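4-hydroxybutyrate CoA-transferase (Porphyromonas gingivalis, PDB 3EH7) probably transfers coenzyme A between acyl-CoA thioesters and carboxylates such as acetate. Local coordinates at residues A[246-249]-A[250-254]; A[37-41]-A[42-46]. All coordinates share one frame; numbering follows the deposited sequence.

Interaction 1: residues A[246-249]-A[250-254]; sequences DGVV and ELVRS
Arg253 lays its guanidinium group over the side chain of Val249, one helical turn earlier. The methyl CG1 of Val249 stands 3.6 Å above the guanidinium plane, displaced toward its rim, and lies 3.8 Å from Arg253 NH2. The valine's first torsion turns CG1 to this side (chi1 171°, CG1 anti to the backbone N), while the arginine chain, extended from CG to NE, carries the guanidinium back across it at a slant. The charged end is held by a salt bridge from NH2 to Asp279, on the helix 278-284 whose Val280 and Phe283 also pack on Val249. On another side of the helix, Val248 CG1 and Val252 CG2 meet loosely at 4.5 Å.

Backbone bonds of the i to i+4 type run beneath these side chains. Arg253 N donates to Val249 O at 2.9 Å with a nearly straight N-H...O angle of 167°, whereas the bond from Leu251 N to Gly247 O is weak, at 3.4 Å. The Gly247 carbonyl has a second partner, a water that donates to it and to Glu250 OE1, the latter at 2.7 Å, so the extended glutamate is tied back to the preceding turn through solvent.

At the C-terminal end, Glu250 O accepts twice from Ser254, from its backbone N and, at 3.0 Å, from its OG. The serine hydroxyl thus folds back onto the last turn. Together these contacts describe a short alpha-helix, 246-253, packed against helix 222-229 through Val248 and Leu251 and against helix 278-284 through Val249 and Arg253, with a side-chain hydroxyl bonded to a main-chain carbonyl at its exit.

Interaction 2: residues A[37-41]-A[42-46]; sequences AGVPQ and SCVDA
Pro40 O accepts the amide of Val44 at 3.0 Å, with an N-H...O angle of 161°, and so begins the i to i+4 ladder of helix 41-49. Gln41 O takes the next amide, that of Asp45, also at 3.0 Å. The same carbonyl receives a water at 2.7 Å, and that water donates again to Asp45 OD1 at 2.6 Å. Asp45 CG, anti to its carbonyl carbon (chi1 -74°), brings the carboxylate back over the first turn, where the water bridges the two acceptors.

Pro40, at the N-cap position, has a ring in place of a side-chain acceptor and so none to offer the first-turn amides. Glu158, from strand 154-160 of the parallel sheet, accepts two of them, Ser42 N at OE2 and Cys43 N at OE1, while Tyr185 OH is hydrogen-bonded to Gln41 N. A carboxylate there would probably also be favoured by the helix dipole.

The apolar part is small. Val39 CG1 meets Val44 CG2 at 4.0 Å, the two side chains crossing at about a right angle, and the same Val44 methyl rests 3.5 Å from Pro40 O.

Interaction 2 comes first along the chain, at the start of helix 41-49, which follows strand 30-33 of the six-stranded parallel sheet; interaction 1 lies some 200 residues later, on helix 246-253, which comes after strands 238-240, in the larger mixed sheet, and 243-244. Their centres are 28 Å apart and their nearest atoms about 10 Å, without touching. Strands 30-33 and 238-240, upstream of the two contacts, thus belong to different sheets, consistent with a two-part alpha/beta architecture in this CoA-transferase family, and interaction 2 falls within the N-terminal family region. Interaction 2 takes in the start of its helix, interaction 1 the whole of a short one and its exit.

Interaction 1: residues A[246-249]-A[250-254]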
loop_
_atom_site.group_PDB
_atom_site.type_symbol
_atom_site.label_atom_id
_atom_site.label_comp_id
_atom_site.label_asym_id
_atom_site.label_seq_id
_atom_site.Cartn_x
_atom_site.Cartn_y
_atom_site.Cartn_z
ATOM N N ASP A 246 -11.717 -8.561 25.286
ATOM C CA ASP A 246 -12.108 -8.219 26.647
ATOM C C ASP A 246 -11.688 -6.828 27.034
ATOM O O ASP A 246 -12.467 -6.111 27.673
ATOM C CB ASP A 246 -11.549 -9.228 27.659
ATOM C CG ASP A 246 -12.264 -10.573 27.588
ATOM O OD1 ASP A 246 -13.135 -10.839 28.450
ATOM O OD2 ASP A 246 -11.960 -11.359 26.655
ATOM N N GLY A 247 -10.463 -6.458 26.659
ATOM C CA GLY A 247 -9.858 -5.171 27.053
ATOM C C GLY A 247 -10.668 -3.972 26.577
ATOM O O GLY A 247 -10.818 -3.002 27.309
ATOM N N VAL A 248 -11.206 -4.069 25.352
ATOM C CA VAL A 248 -12.033 -3.011 24.776
ATOM C C VAL A 248 -13.351 -2.930 25.523
ATOM O O VAL A 248 -13.759 -1.842 25.922
ATOM C CB VAL A 248 -12.255 -3.169 23.218
ATOM C CG1 VAL A 248 -13.525 -2.460 22.759
ATOM C CG2 VAL A 248 -11.060 -2.599 22.454
ATOM N N VAL A 249 -13.997 -4.075 25.738
ATOM C CA VAL A 249 -15.298 -4.105 26.423
ATOM C C VAL A 249 -15.202 -3.509 27.823
ATOM O O VAL A 249 -16.144 -2.866 28.304
ATOM C CB VAL A 249 -15.863 -5.530 26.515
ATOM C CG1 VAL A 249 -17.102 -5.561 27.430
ATOM C CG2 VAL A 249 -16.186 -6.100 25.135
ATOM N N GLU A 250 -14.070 -3.728 28.486
ATOM C CA GLU A 250 -13.848 -3.173 29.838
ATOM C C GLU A 250 -13.857 -1.653 29.779
ATOM O O GLU A 250 -14.424 -1.001 30.645
ATOM C CB GLU A 250 -12.529 -3.676 30.447
ATOM C CG GLU A 250 -12.221 -3.057 31.810
ATOM C CD GLU A 250 -10.827 -3.412 32.343
ATOM O OE1 GLU A 250 -9.993 -4.005 31.603
ATOM O OE2 GLU A 250 -10.569 -3.073 33.512
ATOM N N LEU A 251 -13.254 -1.081 28.737
ATOM C CA LEU A 251 -13.282 0.373 28.596
ATOM C C LEU A 251 -14.634 0.894 28.133
ATOM O O LEU A 251 -14.946 2.061 28.353
ATOM C CB LEU A 251 -12.166 0.872 27.682
ATOM C CG LEU A 251 -10.769 0.980 28.286
ATOM C CD1 LEU A 251 -9.766 1.233 27.186
ATOM C CD2 LEU A 251 -10.691 2.077 29.303
ATOM N N VAL A 252 -15.452 0.062 27.495
ATOM C CA VAL A 252 -16.809 0.488 27.199
ATOM C C VAL A 252 -17.580 0.557 28.509
ATOM O O VAL A 252 -18.197 1.570 28.819
ATOM C CB VAL A 252 -17.548 -0.451 26.245
ATOM C CG1 VAL A 252 -19.052 -0.066 26.198
ATOM C CG2 VAL A 252 -16.902 -0.421 24.835
ATOM N N ARG A 253 -17.503 -0.513 29.295
ATOM C CA ARG A 253 -18.263 -0.593 30.536
ATOM C C ARG A 253 -17.863 0.524 31.476
ATOM O O ARG A 253 -18.685 1.025 32.219
ATOM C CB ARG A 253 -18.080 -1.959 31.194
ATOM C CG ARG A 253 -18.820 -3.047 30.462
ATOM C CD ARG A 253 -18.504 -4.404 31.030
ATOM N NE ARG A 253 -19.424 -5.434 30.549
ATOM C CZ ARG A 253 -19.124 -6.733 30.437
ATOM N NH1 ARG A 253 -20.035 -7.591 30.007
ATOM N NH2 ARG A 253 -17.914 -7.191 30.754
ATOM N N SER A 254 -16.610 0.958 31.413
ATOM C CA SER A 254 -16.175 2.049 32.272
ATOM C C SER A 254 -16.387 3.458 31.706
ATOM O O SER A 254 -15.975 4.437 32.335
ATOM C CB SER A 254 -14.701 1.876 32.600
ATOM O OG SER A 254 -13.957 1.880 31.414
HETATM O O HOH W 1 -8.995 -2.719 29.409
#

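Interaction 2: residues A[37-41]-A[42-46]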
loop_
_atom_site.group_PDB
_atom_site.type_symbol
_atom_site.label_atom_id
_atom_site.label_comp_id
_atom_site.label_asym_id
_atom_site.label_seq_id
_atom_site.Cartn_x
_atom_site.Cartn_y
_atom_site.Cartn_z
ATOM N N ALA A 37 -12.515 -17.549 16.364
ATOM C CA ALA A 37 -13.281 -18.102 17.500
ATOM C C ALA A 37 -14.551 -18.807 17.047
ATOM O O ALA A 37 -15.109 -19.623 17.797
ATOM C CB ALA A 37 -13.625 -17.015 18.533
ATOM N N GLY A 38 -14.981 -18.517 15.822
ATOM C CA GLY A 38 -16.194 -19.090 15.281
ATOM C C GLY A 38 -15.965 -20.306 14.433
ATOM O O GLY A 38 -16.814 -20.680 13.669
ATOM N N VAL A 39 -14.796 -20.907 14.538
ATOM C CA VAL A 39 -14.513 -22.127 13.783
ATOM C C VAL A 39 -15.618 -23.138 14.126
ATOM O O VAL A 39 -15.951 -23.314 15.289
ATOM C CB VAL A 39 -13.100 -22.690 14.124
ATOM C CG1 VAL A 39 -13.095 -24.198 14.089
ATOM C CG2 VAL A 39 -12.036 -22.138 13.162
ATOM N N PRO A 40 -16.221 -23.760 13.115
ATOM C CA PRO A 40 -17.321 -24.688 13.377
ATOM C C PRO A 40 -16.824 -26.032 13.957
ATOM O O PRO A 40 -16.528 -26.955 13.214
ATOM C CB PRO A 40 -17.935 -24.873 11.983
ATOM C CG PRO A 40 -16.785 -24.693 11.069
ATOM C CD PRO A 40 -15.973 -23.601 11.671
ATOM N N GLN A 41 -16.779 -26.129 15.279
ATOM C CA GLN A 41 -16.117 -27.246 15.944
ATOM C C GLN A 41 -16.682 -28.626 15.619
ATOM O O GLN A 41 -15.897 -29.564 15.469
ATOM C CB GLN A 41 -16.087 -27.035 17.466
ATOM C CG GLN A 41 -15.300 -25.819 17.876
ATOM C CD GLN A 41 -15.453 -25.487 19.341
ATOM O OE1 GLN A 41 -15.585 -26.392 20.187
ATOM N NE2 GLN A 41 -15.455 -24.181 19.656
ATOM N N SER A 42 -18.009 -28.776 15.523
ATOM C CA SER A 42 -18.602 -30.100 15.217
ATOM C C SER A 42 -18.232 -30.608 13.830
ATOM O O SER A 42 -17.909 -31.794 13.651
ATOM C CB SER A 42 -20.125 -30.093 15.319
ATOM O OG SER A 42 -20.515 -29.656 16.590
ATOM N N CYS A 43 -18.268 -29.723 12.844
ATOM C CA CYS A 43 -17.919 -30.130 11.482
ATOM C C CYS A 43 -16.434 -30.394 11.354
ATOM O O CYS A 43 -16.039 -31.302 10.637
ATOM C CB CYS A 43 -18.377 -29.113 10.449
ATOM S SG CYS A 43 -20.184 -29.092 10.269
ATOM N N VAL A 44 -15.612 -29.619 12.054
ATOM C CA VAL A 44 -14.176 -29.859 12.025
ATOM C C VAL A 44 -13.873 -31.234 12.598
ATOM O O VAL A 44 -13.072 -31.970 12.030
ATOM C CB VAL A 44 -13.361 -28.776 12.764
ATOM C CG1 VAL A 44 -11.936 -29.288 13.061
ATOM C CG2 VAL A 44 -13.273 -27.529 11.932
ATOM N N ASP A 45 -14.525 -31.599 13.700
ATOM C CA ASP A 45 -14.329 -32.934 14.276
ATOM C C ASP A 45 -14.714 -34.022 13.292
ATOM O O ASP A 45 -14.008 -35.017 13.153
ATOM C CB ASP A 45 -15.161 -33.133 15.537
ATOM C CG ASP A 45 -14.621 -32.384 16.724
ATOM O OD1 ASP A 45 -13.573 -31.724 16.597
ATOM O OD2 ASP A 45 -15.251 -32.453 17.801
ATOM N N ALA A 46 -15.851 -33.845 12.628
ATOM C CA ALA A 46 -16.286 -34.777 11.594
ATOM C C ALA A 46 -15.281 -34.838 10.436
ATOM O O ALA A 46 -14.999 -35.911 9.920
ATOM C CB ALA A 46 -17.684 -34.407 11.086
HETATM O O HOH W 2 -13.495 -29.166 16.563
#